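Local atomic coordinates of protein TP_0956 (Treponema pallidum subsp. pallidum, PDB entry 3U64), a protein that probably serves as the lipoprotein T component of a TRAP transporter, using a scaffold related to tetratricopeptide repeats for protein-protein interaction. Residues Thr154-Gly159 with Glu198-Asn203; Met184-Ala189 with Asn203-Phe208. One frame throughout, in Å; residues are numbered along the deposited sequence.

Contact 1 of 2, residues Thr154-Gly159 with Glu198-Asn203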
loop_
_atom_site.group_PDB
_atom_site.type_symbol
_atom_site.label_atom_id
_atom_site.label_comp_id
_atom_site.label_asym_id
_atom_site.label_seq_id
_atom_site.Cartn_x
_atom_site.Cartn_y
_atom_site.Cartn_z
ATOM N N THR A 154 4.200 -17.657 23.058
ATOM C CA THR A 154 5.243 -17.926 22.073
ATOM C C THR A 154 5.071 -19.322 21.481
ATOM O O THR A 154 5.144 -19.504 20.261
ATOM C CB THR A 154 6.661 -17.736 22.691
ATOM O OG1 THR A 154 6.720 -16.455 23.328
ATOM C CG2 THR A 154 7.756 -17.814 21.622
ATOM N N LEU A 155 4.822 -20.298 22.350
ATOM C CA LEU A 155 4.604 -21.679 21.929
ATOM C C LEU A 155 3.473 -21.740 20.911
ATOM O O LEU A 155 3.555 -22.426 19.878
ATOM C CB LEU A 155 4.284 -22.558 23.155
ATOM C CG LEU A 155 5.518 -22.729 24.036
ATOM C CD1 LEU A 155 5.198 -23.383 25.367
ATOM C CD2 LEU A 155 6.560 -23.529 23.290
ATOM N N TYR A 156 2.414 -20.999 21.212
ATOM C CA TYR A 156 1.209 -21.013 20.398
ATOM C C TYR A 156 1.501 -20.497 18.995
ATOM O O TYR A 156 1.089 -21.109 18.020
ATOM C CB TYR A 156 0.094 -20.179 21.050
ATOM C CG TYR A 156 -1.067 -19.874 20.101
ATOM C CD1 TYR A 156 -1.962 -20.867 19.721
ATOM C CD2 TYR A 156 -1.256 -18.599 19.580
ATOM C CE1 TYR A 156 -3.003 -20.607 18.848
ATOM C CE2 TYR A 156 -2.303 -18.325 18.699
ATOM C CZ TYR A 156 -3.170 -19.336 18.332
ATOM O OH TYR A 156 -4.213 -19.085 17.460
ATOM N N TRP A 157 2.206 -19.367 18.904
ATOM C CA TRP A 157 2.450 -18.726 17.619
ATOM C C TRP A 157 3.454 -19.495 16.757
ATOM O O TRP A 157 3.226 -19.688 15.567
ATOM C CB TRP A 157 2.805 -17.236 17.795
ATOM C CG TRP A 157 1.533 -16.436 18.013
ATOM C CD1 TRP A 157 1.098 -15.874 19.178
ATOM C CD2 TRP A 157 0.502 -16.190 17.038
ATOM N NE1 TRP A 157 -0.119 -15.262 18.979
ATOM C CE2 TRP A 157 -0.516 -15.460 17.686
ATOM C CE3 TRP A 157 0.354 -16.507 15.682
ATOM C CZ2 TRP A 157 -1.669 -15.023 17.014
ATOM C CZ3 TRP A 157 -0.807 -16.086 15.017
ATOM C CH2 TRP A 157 -1.801 -15.353 15.689
ATOM N N VAL A 158 4.528 -19.985 17.377
ATOM C CA VAL A 158 5.517 -20.807 16.684
ATOM C C VAL A 158 4.859 -22.075 16.147
ATOM O O VAL A 158 4.966 -22.383 14.955
ATOM C CB VAL A 158 6.708 -21.192 17.613
ATOM C CG1 VAL A 158 7.599 -22.195 16.932
ATOM C CG2 VAL A 158 7.507 -19.955 17.990
ATOM N N GLY A 159 4.157 -22.795 17.021
ATOM C CA GLY A 159 3.483 -24.017 16.620
ATOM C C GLY A 159 2.475 -23.742 15.508
ATOM O O GLY A 159 2.369 -24.503 14.531
ATOM N N GLU A 198 -9.088 -17.914 25.169
ATOM C CA GLU A 198 -10.371 -18.565 24.937
ATOM C C GLU A 198 -10.231 -19.877 24.149
ATOM O O GLU A 198 -11.020 -20.159 23.244
ATOM C CB GLU A 198 -11.318 -17.589 24.223
ATOM C CG GLU A 198 -11.509 -16.288 24.997
ATOM C CD GLU A 198 -12.377 -15.278 24.264
ATOM O OE1 GLU A 198 -11.852 -14.580 23.366
ATOM O OE2 GLU A 198 -13.586 -15.174 24.596
ATOM N N GLY A 199 -9.218 -20.668 24.497
ATOM C CA GLY A 199 -9.012 -21.973 23.889
ATOM C C GLY A 199 -8.402 -21.973 22.488
ATOM O O GLY A 199 -8.516 -22.964 21.773
ATOM N N ALA A 200 -7.742 -20.885 22.096
ATOM C CA ALA A 200 -7.179 -20.778 20.742
ATOM C C ALA A 200 -6.241 -21.932 20.340
ATOM O O ALA A 200 -6.173 -22.314 19.157
ATOM C CB ALA A 200 -6.459 -19.451 20.577
ATOM N N VAL A 201 -5.499 -22.471 21.309
ATOM C CA VAL A 201 -4.586 -23.578 21.032
ATOM C C VAL A 201 -5.354 -24.829 20.574
ATOM O O VAL A 201 -4.949 -25.503 19.632
ATOM C CB VAL A 201 -3.708 -23.942 22.244
ATOM C CG1 VAL A 201 -2.567 -24.873 21.808
ATOM C CG2 VAL A 201 -3.166 -22.689 22.901
ATOM N N TRP A 202 -6.463 -25.123 21.251
ATOM C CA TRP A 202 -7.273 -26.287 20.936
ATOM C C TRP A 202 -7.829 -26.192 19.545
ATOM O O TRP A 202 -8.051 -27.212 18.885
ATOM C CB TRP A 202 -8.435 -26.411 21.915
ATOM C CG TRP A 202 -7.971 -26.565 23.305
ATOM C CD1 TRP A 202 -8.043 -25.639 24.298
ATOM C CD2 TRP A 202 -7.325 -27.711 23.864
ATOM N NE1 TRP A 202 -7.495 -26.139 25.448
ATOM C CE2 TRP A 202 -7.053 -27.415 25.216
ATOM C CE3 TRP A 202 -6.978 -28.969 23.364
ATOM C CZ2 TRP A 202 -6.442 -28.333 26.079
ATOM C CZ3 TRP A 202 -6.364 -29.880 24.224
ATOM C CH2 TRP A 202 -6.102 -29.552 25.565
ATOM N N ASN A 203 -8.082 -24.960 19.118
ATOM C CA ASN A 203 -8.579 -24.705 17.777
ATOM C C ASN A 203 -7.556 -25.130 16.711
ATOM O O ASN A 203 -7.880 -25.871 15.781
ATOM C CB ASN A 203 -8.979 -23.227 17.629
ATOM C CG ASN A 203 -9.592 -22.923 16.275
ATOM O OD1 ASN A 203 -9.090 -22.090 15.516
ATOM N ND2 ASN A 203 -10.664 -23.624 15.953
HETATM O O HOH W 1 -6.711 -20.387 16.739
#
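Tyr-156 carries this contact: CD1, CE1, CZ and the hydroxyl of its ring meet Ala-200 and Val-201. CD1 of Tyr-156 lies 3.9 Å from CG2 of Val-201. Next along the ring, CE1 of Tyr-156 comes to 3.6 Å from the carbonyl O of Ala-200, while CZ packs against CB of the same alanine. The carbonyl and the valine methyl meet the ring obliquely, and the tyrosine and valine side chains run past each other in opposite senses.

No direct hydrogen bond joins the segments; a water supplies the polar link. It accepts from Tyr-156 OH at 2.9 Å. It also donates to Ala-200 O at 3.1 Å and, at 3.2 Å, to OD1 of Asn-203, so three bonds fix its place at the end of the phenol. Behind this shell, Asn-203 ND2 is bonded to Thr-244 OG1, a bond consistent with the amide being held with its oxygen toward the water. With CG anti to the backbone N (chi1 166°), the phenol extends across to the second helix. Its CE2 atom sits 3.5 Å above the indole plane of Trp-157, offset toward the rim, so the edge of the phenol, in whose plane Trp-157 NE1 lies, meets a face of the indole.

The contact joins helix 152-166 to the first turns of helix 196-211 in the all-helical T-component fold. Leu-155 and Val-158 pack on helix 96-124, and Trp-157 on helix 66-89. Beyond Val-201, which touches Cys-190 of helix 176-192, Trp-202 leads to helix 220-233, where it stacks with His-229.

Contact 2 of 2, residues Met184-Ala189 with Asn203-Phe208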
loop_
_atom_site.group_PDB
_atom_site.type_symbol
_atom_site.label_atom_id
_atom_site.label_comp_id
_atom_site.label_asym_id
_atom_site.label_seq_id
_atom_site.Cartn_x
_atom_site.Cartn_y
_atom_site.Cartn_z
ATOM N N MET A 184 4.091 -30.634 19.359
ATOM C CA MET A 184 4.505 -30.810 20.751
ATOM C C MET A 184 4.567 -29.466 21.493
ATOM O O MET A 184 4.226 -29.387 22.675
ATOM C CB MET A 184 5.846 -31.559 20.861
ATOM C CG MET A 184 5.816 -33.014 20.378
ATOM S SD MET A 184 4.558 -34.035 21.201
ATOM C CE MET A 184 3.346 -34.200 19.880
ATOM N N MET A 185 4.983 -28.408 20.803
ATOM C CA MET A 185 4.922 -27.068 21.385
ATOM C C MET A 185 3.474 -26.659 21.658
ATOM O O MET A 185 3.160 -26.125 22.720
ATOM C CB MET A 185 5.621 -26.028 20.507
ATOM C CG MET A 185 7.141 -26.225 20.392
ATOM S SD MET A 185 7.958 -24.846 19.527
ATOM C CE MET A 185 8.416 -25.616 17.984
ATOM N N LEU A 186 2.590 -26.912 20.705
ATOM C CA LEU A 186 1.177 -26.615 20.925
ATOM C C LEU A 186 0.624 -27.426 22.116
ATOM O O LEU A 186 -0.039 -26.879 23.014
ATOM C CB LEU A 186 0.372 -26.860 19.640
ATOM C CG LEU A 186 0.601 -25.833 18.518
ATOM C CD1 LEU A 186 -0.035 -26.291 17.223
ATOM C CD2 LEU A 186 0.075 -24.449 18.890
ATOM N N GLU A 187 0.925 -28.722 22.144
ATOM C CA GLU A 187 0.477 -29.570 23.245
ATOM C C GLU A 187 1.062 -29.152 24.583
ATOM O O GLU A 187 0.413 -29.308 25.616
ATOM C CB GLU A 187 0.786 -31.035 22.980
ATOM C CG GLU A 187 -0.039 -31.582 21.855
ATOM C CD GLU A 187 0.231 -33.035 21.612
ATOM O OE1 GLU A 187 1.011 -33.641 22.386
ATOM O OE2 GLU A 187 -0.336 -33.570 20.641
ATOM N N ARG A 188 2.271 -28.605 24.570
ATOM C CA ARG A 188 2.860 -28.124 25.814
ATOM C C ARG A 188 2.153 -26.860 26.323
ATOM O O ARG A 188 1.930 -26.719 27.523
ATOM C CB ARG A 188 4.359 -27.886 25.665
ATOM C CG ARG A 188 4.987 -27.264 26.891
ATOM C CD ARG A 188 4.934 -28.183 28.119
ATOM N NE ARG A 188 5.690 -27.571 29.218
ATOM C CZ ARG A 188 5.547 -27.860 30.510
ATOM N NH1 ARG A 188 4.678 -28.777 30.900
ATOM N NH2 ARG A 188 6.279 -27.229 31.418
ATOM N N ALA A 189 1.806 -25.951 25.414
ATOM C CA ALA A 189 1.005 -24.773 25.761
ATOM C C ALA A 189 -0.327 -25.177 26.398
ATOM O O ALA A 189 -0.777 -24.565 27.364
ATOM C CB ALA A 189 0.748 -23.909 24.526
ATOM N N ASN A 203 -8.082 -24.960 19.118
ATOM C CA ASN A 203 -8.579 -24.705 17.777
ATOM C C ASN A 203 -7.556 -25.130 16.711
ATOM O O ASN A 203 -7.880 -25.871 15.781
ATOM C CB ASN A 203 -8.979 -23.227 17.629
ATOM C CG ASN A 203 -9.592 -22.923 16.275
ATOM O OD1 ASN A 203 -9.090 -22.090 15.516
ATOM N ND2 ASN A 203 -10.664 -23.624 15.953
ATOM N N VAL A 204 -6.316 -24.672 16.852
ATOM C CA VAL A 204 -5.274 -25.065 15.907
ATOM C C VAL A 204 -5.026 -26.578 15.962
ATOM O O VAL A 204 -4.828 -27.207 14.932
ATOM C CB VAL A 204 -3.972 -24.287 16.128
ATOM C CG1 VAL A 204 -2.905 -24.768 15.172
ATOM C CG2 VAL A 204 -4.217 -22.799 15.942
ATOM N N LEU A 205 -5.080 -27.171 17.154
ATOM C CA LEU A 205 -4.858 -28.615 17.279
ATOM C C LEU A 205 -5.978 -29.409 16.609
ATOM O O LEU A 205 -5.732 -30.451 15.978
ATOM C CB LEU A 205 -4.684 -29.043 18.748
ATOM C CG LEU A 205 -3.335 -28.663 19.351
ATOM C CD1 LEU A 205 -3.275 -28.944 20.858
ATOM C CD2 LEU A 205 -2.234 -29.403 18.600
ATOM N N THR A 206 -7.209 -28.934 16.758
ATOM C CA THR A 206 -8.346 -29.617 16.132
ATOM C C THR A 206 -8.091 -29.689 14.635
ATOM O O THR A 206 -8.168 -30.752 14.028
ATOM C CB THR A 206 -9.669 -28.883 16.378
ATOM O OG1 THR A 206 -9.895 -28.783 17.791
ATOM C CG2 THR A 206 -10.848 -29.655 15.731
ATOM N N LYS A 207 -7.743 -28.548 14.057
ATOM C CA LYS A 207 -7.480 -28.471 12.634
ATOM C C LYS A 207 -6.311 -29.354 12.229
ATOM O O LYS A 207 -6.395 -30.063 11.237
ATOM C CB LYS A 207 -7.279 -27.024 12.198
ATOM C CG LYS A 207 -8.541 -26.203 12.375
ATOM C CD LYS A 207 -8.495 -24.839 11.666
ATOM C CE LYS A 207 -7.703 -23.831 12.462
ATOM N NZ LYS A 207 -7.723 -22.493 11.792
ATOM N N PHE A 208 -5.236 -29.356 13.012
ATOM C CA PHE A 208 -4.114 -30.207 12.662
ATOM C C PHE A 208 -4.513 -31.679 12.667
ATOM O O PHE A 208 -4.291 -32.389 11.681
ATOM C CB PHE A 208 -2.899 -30.005 13.586
ATOM C CG PHE A 208 -1.819 -31.066 13.397
ATOM C CD1 PHE A 208 -0.846 -30.935 12.392
ATOM C CD2 PHE A 208 -1.807 -32.208 14.191
ATOM C CE1 PHE A 208 0.139 -31.928 12.196
ATOM C CE2 PHE A 208 -0.826 -33.200 14.011
ATOM C CZ PHE A 208 0.146 -33.059 13.011
#
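Leu-186 and Leu-205 share one side-chain conformation, CG beside the backbone N and anti to the carbonyl carbon (chi1 -72° and -74°), and from facing helices the two side chains overlap with their ends pointing opposite ways. The overlap places CD2 of Leu-205 against the stem of its partner, 3.8 Å from CB of Leu-186, and 4.1 Å from CD1 of Leu-186. That same CD1 of Leu-186 reaches CG1 of Val-204 at 3.8 Å, the valine side chain lying nearly perpendicular to the leucine. One leucine methyl thus touches two consecutive residues of the other helix. At the margin, the aliphatic CG of Glu-187 lies 4.3 Å from CD1 of Leu-205, adding a looser contact.

No hydrogen bond spans the segments; the join is apolar packing. The local axes approach to 10.5 Å with 141° between their N-to-C directions, the geometry of a splayed antiparallel pair formed by helices consecutive in the chain, consistent with a TPR-related fold. Leu-205 and Phe-208 also pack on Val-183 of helix 176-192. Helix 152-166 meets Met-185 and Val-204, helix 137-144 touches Met-184 and Met-185, and helix 220-233 adjoins Thr-206.

How the contacts relate
Both contacts use helix 196-211 and share Asn-203, but contact 1 ties that helix to helix 152-166, whereas contact 2 pairs it with helix 176-192. Their centres are 6 Å apart and they touch directly: CG1 of Val-201 lies 3.4 Å from Leu-186 O, and Tyr-156 O lies 3.6 Å from CD2 of Leu-186, so three helices meet here. Contact 2 is the more buried, with three of its four touching residues buried, and its touching atoms are all carbon. Contact 1 is only partly buried and mixes an aromatic ring with a bridging water. Neither is touched by another chain of the assembly, so both lie within one subunit.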